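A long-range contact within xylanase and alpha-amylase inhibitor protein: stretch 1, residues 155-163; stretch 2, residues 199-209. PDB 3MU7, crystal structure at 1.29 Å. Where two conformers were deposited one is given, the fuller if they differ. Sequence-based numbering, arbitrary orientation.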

ATOM      1  N   ALA A 155       4.750  -2.699   1.565  1.00  5.72           N
ATOM      2  CA  ALA A 155       4.318  -2.216   2.871  1.00  6.15           C
ATOM      3  C   ALA A 155       4.959  -3.052   3.982  1.00  6.51           C
ATOM      4  O   ALA A 155       4.274  -3.814   4.668  1.00  6.86           O
ATOM      5  CB  ALA A 155       2.801  -2.267   2.980  1.00  6.58           C
ATOM      6  N   PRO A 156       6.285  -2.923   4.163  1.00  6.54           N
ATOM      7  CA  PRO A 156       6.945  -3.688   5.216  1.00  6.85           C
ATOM      8  C   PRO A 156       6.569  -3.190   6.612  1.00  7.04           C
ATOM      9  O   PRO A 156       6.089  -2.058   6.786  1.00  6.90           O
ATOM     10  CB  PRO A 156       8.427  -3.416   4.947  1.00  7.24           C
ATOM     11  CG  PRO A 156       8.435  -2.041   4.349  1.00  6.69           C
ATOM     12  CD  PRO A 156       7.229  -2.034   3.455  1.00  6.62           C
ATOM     13  N   GLN A 157       6.804  -4.044   7.601  1.00  7.31           N
ATOM     14  CA  GLN A 157       6.802  -3.622   8.992  1.00  8.08           C
ATOM     15  C   GLN A 157       8.060  -2.794   9.271  1.00  7.96           C
ATOM     16  O   GLN A 157       8.945  -2.689   8.412  1.00  8.40           O
ATOM     17  CB  GLN A 157       6.698  -4.840   9.903  1.00  8.34           C
ATOM     18  CG  GLN A 157       5.344  -5.508   9.846  1.00 10.95           C
ATOM     19  CD  GLN A 157       5.276  -6.705  10.763  1.00 12.17           C
ATOM     20  OE1 GLN A 157       4.913  -6.583  11.935  1.00 13.71           O
ATOM     21  NE2 GLN A 157       5.617  -7.876  10.233  1.00 12.77           N
ATOM     22  N   CYS A 158       8.151  -2.186  10.454  1.00  7.99           N
ATOM     23  CA  CYS A 158       9.164  -1.146  10.646  1.00  8.13           C
ATOM     24  C   CYS A 158      10.545  -1.571  11.146  1.00  8.31           C
ATOM     25  O   CYS A 158      11.422  -0.730  11.296  1.00  8.57           O
ATOM     26  CB  CYS A 158       8.625   0.049  11.447  1.00  7.97           C
ATOM     27  SG  CYS A 158       7.897  -0.272  13.054  1.00  8.99           S
ATOM     28  N   VAL A 159      10.749  -2.863  11.376  1.00  8.74           N
ATOM     29  CA  VAL A 159      12.089  -3.334  11.739  1.00  9.68           C
ATOM     30  C   VAL A 159      12.858  -3.663  10.462  1.00  9.04           C
ATOM     31  O   VAL A 159      12.434  -4.506   9.667  1.00  9.73           O
ATOM     32  CB  VAL A 159      12.075  -4.546  12.687  1.00 10.29           C
ATOM     33  CG1 VAL A 159      13.494  -4.876  13.119  1.00 11.80           C
ATOM     34  CG2 VAL A 159      11.219  -4.271  13.916  1.00 11.97           C
ATOM     35  N   TYR A 160      13.977  -2.976  10.261  1.00  8.82           N
ATOM     36  CA  TYR A 160      14.792  -3.165   9.074  1.00  8.56           C
ATOM     37  C   TYR A 160      15.863  -4.247   9.307  1.00  8.44           C
ATOM     38  O   TYR A 160      16.588  -4.185  10.305  1.00  8.57           O
ATOM     39  CB  TYR A 160      15.482  -1.851   8.684  1.00  8.69           C
ATOM     40  CG  TYR A 160      16.163  -1.983   7.352  1.00  9.00           C
ATOM     41  CD1 TYR A 160      15.496  -1.658   6.175  1.00  9.52           C
ATOM     42  CD2 TYR A 160      17.458  -2.501   7.257  1.00  9.75           C
ATOM     43  CE1 TYR A 160      16.105  -1.818   4.943  1.00  9.75           C
ATOM     44  CE2 TYR A 160      18.069  -2.666   6.037  1.00 10.18           C
ATOM     45  CZ  TYR A 160      17.387  -2.329   4.882  1.00 10.38           C
ATOM     46  OH  TYR A 160      17.988  -2.489   3.657  1.00 12.70           O
ATOM     47  N   PRO A 161      16.013  -5.223   8.387  1.00  8.10           N
ATOM     48  CA  PRO A 161      15.236  -5.468   7.169  1.00  8.34           C
ATOM     49  C   PRO A 161      13.998  -6.291   7.487  1.00  8.19           C
ATOM     50  O   PRO A 161      13.997  -7.085   8.432  1.00  8.85           O
ATOM     51  CB  PRO A 161      16.204  -6.268   6.298  1.00  8.51           C
ATOM     52  CG  PRO A 161      17.053  -7.024   7.278  1.00  9.02           C
ATOM     53  CD  PRO A 161      17.165  -6.146   8.499  1.00  9.03           C
ATOM     54  N   ASP A 162      12.945  -6.102   6.701  1.00  8.25           N
ATOM     55  CA  ASP A 162      11.685  -6.773   6.956  1.00  8.11           C
ATOM     56  C   ASP A 162      11.789  -8.289   6.723  1.00  8.16           C
ATOM     57  O   ASP A 162      12.339  -8.718   5.730  1.00  7.70           O
ATOM     58  CB  ASP A 162      10.604  -6.166   6.072  1.00  8.22           C
ATOM     59  CG  ASP A 162       9.245  -6.730   6.362  1.00  8.01           C
ATOM     60  OD1 ASP A 162       8.844  -7.677   5.661  1.00  9.02           O
ATOM     61  OD2 ASP A 162       8.610  -6.262   7.330  1.00  9.10           O
ATOM     62  N   PRO A 163      11.240  -9.103   7.642  1.00  9.11           N
ATOM     63  CA  PRO A 163      11.364 -10.557   7.470  1.00  9.66           C
ATOM     64  C   PRO A 163      10.648 -11.115   6.245  1.00  9.43           C
ATOM     65  O   PRO A 163      11.106 -12.098   5.665  1.00 10.67           O
ATOM     66  CB  PRO A 163      10.731 -11.121   8.750  1.00 10.04           C
ATOM     67  CG  PRO A 163       9.924 -10.024   9.298  1.00 11.44           C
ATOM     68  CD  PRO A 163      10.618  -8.758   8.930  1.00  9.61           C
ATOM     69  N   ASN A 199      14.810   6.885  14.793  1.00 13.33           N
ATOM     70  CA  ASN A 199      15.913   5.957  14.530  1.00 13.40           C
ATOM     71  C   ASN A 199      15.566   4.973  13.412  1.00 12.35           C
ATOM     72  O   ASN A 199      16.370   4.744  12.514  1.00 11.97           O
ATOM     73  CB  ASN A 199      16.319   5.201  15.799  1.00 14.17           C
ATOM     74  CG  ASN A 199      17.055   6.079  16.797  1.00 16.23           C
ATOM     75  OD1 ASN A 199      17.634   7.104  16.441  1.00 19.49           O
ATOM     76  ND2 ASN A 199      17.040   5.668  18.060  1.00 19.54           N
ATOM     77  N   ALA A 200      14.360   4.414  13.461  1.00 11.39           N
ATOM     78  CA  ALA A 200      13.891   3.500  12.416  1.00 10.86           C
ATOM     79  C   ALA A 200      13.752   4.213  11.065  1.00 10.41           C
ATOM     80  O   ALA A 200      14.197   3.697  10.037  1.00 10.06           O
ATOM     81  CB  ALA A 200      12.582   2.847  12.830  1.00 11.10           C
ATOM     82  N   TRP A 201      13.164   5.407  11.065  1.00 10.24           N
ATOM     83  CA  TRP A 201      13.087   6.192   9.835  1.00 10.63           C
ATOM     84  C   TRP A 201      14.466   6.434   9.230  1.00 10.83           C
ATOM     85  O   TRP A 201      14.645   6.293   8.023  1.00 10.28           O
ATOM     86  CB  TRP A 201      12.401   7.544  10.055  1.00 10.86           C
ATOM     87  CG  TRP A 201      12.712   8.499   8.926  1.00 11.33           C
ATOM     88  CD1 TRP A 201      13.591   9.547   8.952  1.00 12.09           C
ATOM     89  CD2 TRP A 201      12.199   8.445   7.591  1.00 11.27           C
ATOM     90  NE1 TRP A 201      13.640  10.157   7.724  1.00 13.09           N
ATOM     91  CE2 TRP A 201      12.792   9.504   6.869  1.00 11.43           C
ATOM     92  CE3 TRP A 201      11.286   7.606   6.937  1.00 11.51           C
ATOM     93  CZ2 TRP A 201      12.498   9.752   5.524  1.00 11.55           C
ATOM     94  CZ3 TRP A 201      10.996   7.851   5.599  1.00 11.47           C
ATOM     95  CH2 TRP A 201      11.598   8.917   4.910  1.00 11.86           C
ATOM     96  N   LYS A 202      15.446   6.795  10.048  1.00 11.15           N
ATOM     97  CA  LYS A 202      16.787   7.078   9.548  1.00 11.93           C
ATOM     98  C   LYS A 202      17.359   5.873   8.844  1.00 11.28           C
ATOM     99  O   LYS A 202      17.928   5.977   7.798  1.00 11.29           O
ATOM    100  CB  LYS A 202      17.736   7.565  10.683  1.00 12.54           C
ATOM    101  CG  LYS A 202      17.525   9.009  11.107  1.00 15.50           C
ATOM    102  CD  LYS A 202      18.404   9.445  12.307  1.00 19.72           C
ATOM    103  CE  LYS A 202      17.598  10.348  13.236  1.00 21.81           C
ATOM    104  NZ  LYS A 202      18.296  11.515  13.483  1.00 23.66           N
ATOM    105  N   GLU A 203      17.161   4.716   9.461  1.00 10.64           N
ATOM    106  CA  GLU A 203      17.654   3.498   8.845  1.00 10.43           C
ATOM    107  C   GLU A 203      16.956   3.174   7.518  1.00  9.40           C
ATOM    108  O   GLU A 203      17.619   2.866   6.527  1.00  9.21           O
ATOM    109  CB  GLU A 203      17.591   2.298   9.787  1.00 10.94           C
ATOM    110  CG  GLU A 203      18.246   1.097   9.137  1.00 12.70           C
ATOM    111  CD  GLU A 203      18.574  -0.040  10.070  1.00 14.45           C
ATOM    112  OE1 GLU A 203      17.928  -0.200  11.124  1.00 15.00           O
ATOM    113  OE2 GLU A 203      19.493  -0.794   9.711  1.00 15.75           O
ATOM    114  N   TRP A 204      15.624   3.235   7.508  1.00  8.97           N
ATOM    115  CA  TRP A 204      14.860   2.971   6.285  1.00  9.02           C
ATOM    116  C   TRP A 204      15.238   3.936   5.169  1.00  9.55           C
ATOM    117  O   TRP A 204      15.476   3.520   4.034  1.00  9.34           O
ATOM    118  CB  TRP A 204      13.357   3.013   6.556  1.00  8.68           C
ATOM    119  CG  TRP A 204      12.853   1.758   7.188  1.00  8.07           C
ATOM    120  CD1 TRP A 204      12.641   1.528   8.518  1.00  8.33           C
ATOM    121  CD2 TRP A 204      12.513   0.550   6.511  1.00  7.68           C
ATOM    122  NE1 TRP A 204      12.188   0.246   8.712  1.00  8.53           N
ATOM    123  CE2 TRP A 204      12.100  -0.377   7.493  1.00  7.90           C
ATOM    124  CE3 TRP A 204      12.522   0.157   5.167  1.00  8.45           C
ATOM    125  CZ2 TRP A 204      11.694  -1.672   7.169  1.00  9.09           C
ATOM    126  CZ3 TRP A 204      12.124  -1.122   4.848  1.00  8.55           C
ATOM    127  CH2 TRP A 204      11.714  -2.027   5.847  1.00  9.04           C
ATOM    128  N   SER A 205      15.317   5.221   5.496  1.00 10.29           N
ATOM    129  CA  SER A 205      15.633   6.208   4.476  0.50 10.98           C
ATOM    130  C   SER A 205      17.061   6.044   3.950  1.00 11.59           C
ATOM    131  O   SER A 205      17.308   6.308   2.778  1.00 12.26           O
ATOM    132  CB  SER A 205      15.364   7.632   4.965  0.50 11.35           C
ATOM    133  OG  SER A 205      16.086   7.915   6.143  0.50 10.37           O
ATOM    134  N   MET A 206      17.981   5.578   4.790  1.00 11.86           N
ATOM    135  CA  MET A 206      19.352   5.346   4.341  1.00 12.91           C
ATOM    136  C   MET A 206      19.500   4.066   3.520  1.00 12.36           C
ATOM    137  O   MET A 206      20.193   4.054   2.501  1.00 13.31           O
ATOM    138  CB  MET A 206      20.311   5.293   5.527  1.00 13.63           C
ATOM    139  CG  MET A 206      21.780   5.335   5.131  1.00 17.53           C
ATOM    140  SD  MET A 206      22.873   4.998   6.517  1.00 24.16           S
ATOM    141  CE  MET A 206      23.376   3.324   6.162  1.00 23.95           C
ATOM    142  N   LYS A 207      18.861   2.990   3.964  1.00 11.09           N
ATOM    143  CA  LYS A 207      19.173   1.662   3.439  1.00 11.23           C
ATOM    144  C   LYS A 207      18.185   1.074   2.439  1.00 10.63           C
ATOM    145  O   LYS A 207      18.556   0.205   1.656  1.00 11.07           O
ATOM    146  CB  LYS A 207      19.371   0.674   4.588  1.00 11.34           C
ATOM    147  CG  LYS A 207      20.465   1.069   5.560  1.00 12.82           C
ATOM    148  CD  LYS A 207      20.727  -0.041   6.564  1.00 16.07           C
ATOM    149  CE  LYS A 207      21.905   0.288   7.472  1.00 18.52           C
ATOM    150  NZ  LYS A 207      23.202   0.210   6.751  1.00 20.89           N
ATOM    151  N   ALA A 208      16.927   1.509   2.469  1.00  9.89           N
ATOM    152  CA  ALA A 208      15.926   0.894   1.595  1.00  9.35           C
ATOM    153  C   ALA A 208      16.214   1.247   0.147  1.00  8.88           C
ATOM    154  O   ALA A 208      16.343   2.420  -0.201  1.00  8.85           O
ATOM    155  CB  ALA A 208      14.540   1.335   1.986  1.00  9.65           C
ATOM    156  N   ARG A 209      16.315   0.225  -0.699  1.00  8.89           N
ATOM    157  CA  ARG A 209      16.676   0.437  -2.097  1.00  8.95           C
ATOM    158  C   ARG A 209      15.438   0.757  -2.921  1.00  8.99           C
ATOM    159  O   ARG A 209      14.932  -0.056  -3.701  1.00  8.72           O
ATOM    160  CB  ARG A 209      17.450  -0.760  -2.642  1.00  9.76           C
ATOM    161  CG  ARG A 209      18.760  -1.006  -1.901  1.00 11.26           C
ATOM    162  CD  ARG A 209      19.603  -2.037  -2.616  1.00 14.10           C
ATOM    163  NE  ARG A 209      20.235  -1.469  -3.802  1.00 16.26           N
ATOM    164  CZ  ARG A 209      20.482  -2.130  -4.932  1.00 15.35           C
ATOM    165  NH1 ARG A 209      20.143  -3.410  -5.079  1.00 12.65           N
ATOM    166  NH2 ARG A 209      21.071  -1.493  -5.933  1.00 17.21           N
TER
HETATM  167  O   HOH W   1      16.992  -2.292   0.740  1.00 13.66           O

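Stretch 1 is an irregular segment that lies against a helix that begins before the stretch and runs to Lys207, and the residues just after it. Most of the contact centres on Trp204, whose indole reaches out from the helix.

Pro156 points toward the helix, and its CG sits 3.6 Å from CH2 of Trp204, an apolar contact with the far end of the indole. The CA-to-CB bond of Gln157 points away, and the residue makes its contact through its backbone: its O lies 3.2 Å from CZ2 of Trp204. Its N donates a hydrogen bond to OD2 of Asp162, at 2.9 Å, which ties the segment to itself.

The carbonyl of Cys158 takes a hydrogen bond from the helix. NE1 of Trp204 donates to O of Cys158 at 2.9 Å, with an N-H...O angle of 173°. The bond is nearly straight, and it satisfies the polar atom of a buried indole. The same carbonyl O is 4.1 Å from CB of Ala200, one helical turn earlier. The CA-to-CB bond of Val159 points away, and the residue adds little.

Tyr160 is the main partner of Trp204. Its ring edge meets the indole face, with planes at 87° and CD1 of Tyr160 3.6 Å from CE3 of Trp204. CB of Tyr160 also lies over the five-membered ring, 4.1 Å from its centroid, as a CH-pi contact. The tyrosine therefore covers both rings of the indole. Tyr160 also reaches Glu203 and Lys207, one helical turn apart: its CD2 is 3.6 Å from OE2 of Glu203, and its OH is 3.6 Å from CB of Lys207. Water 1 bridges the end of the tyrosine to the residues after the helix: it is hydrogen-bonded to OH of Tyr160 at 3.1 Å and accepts from N of Arg209 at 3.0 Å.

Pro161 follows a cis peptide bond and points away. Asp162 returns to the indole edge, its CB 4.3 Å from CH2 of Trp204.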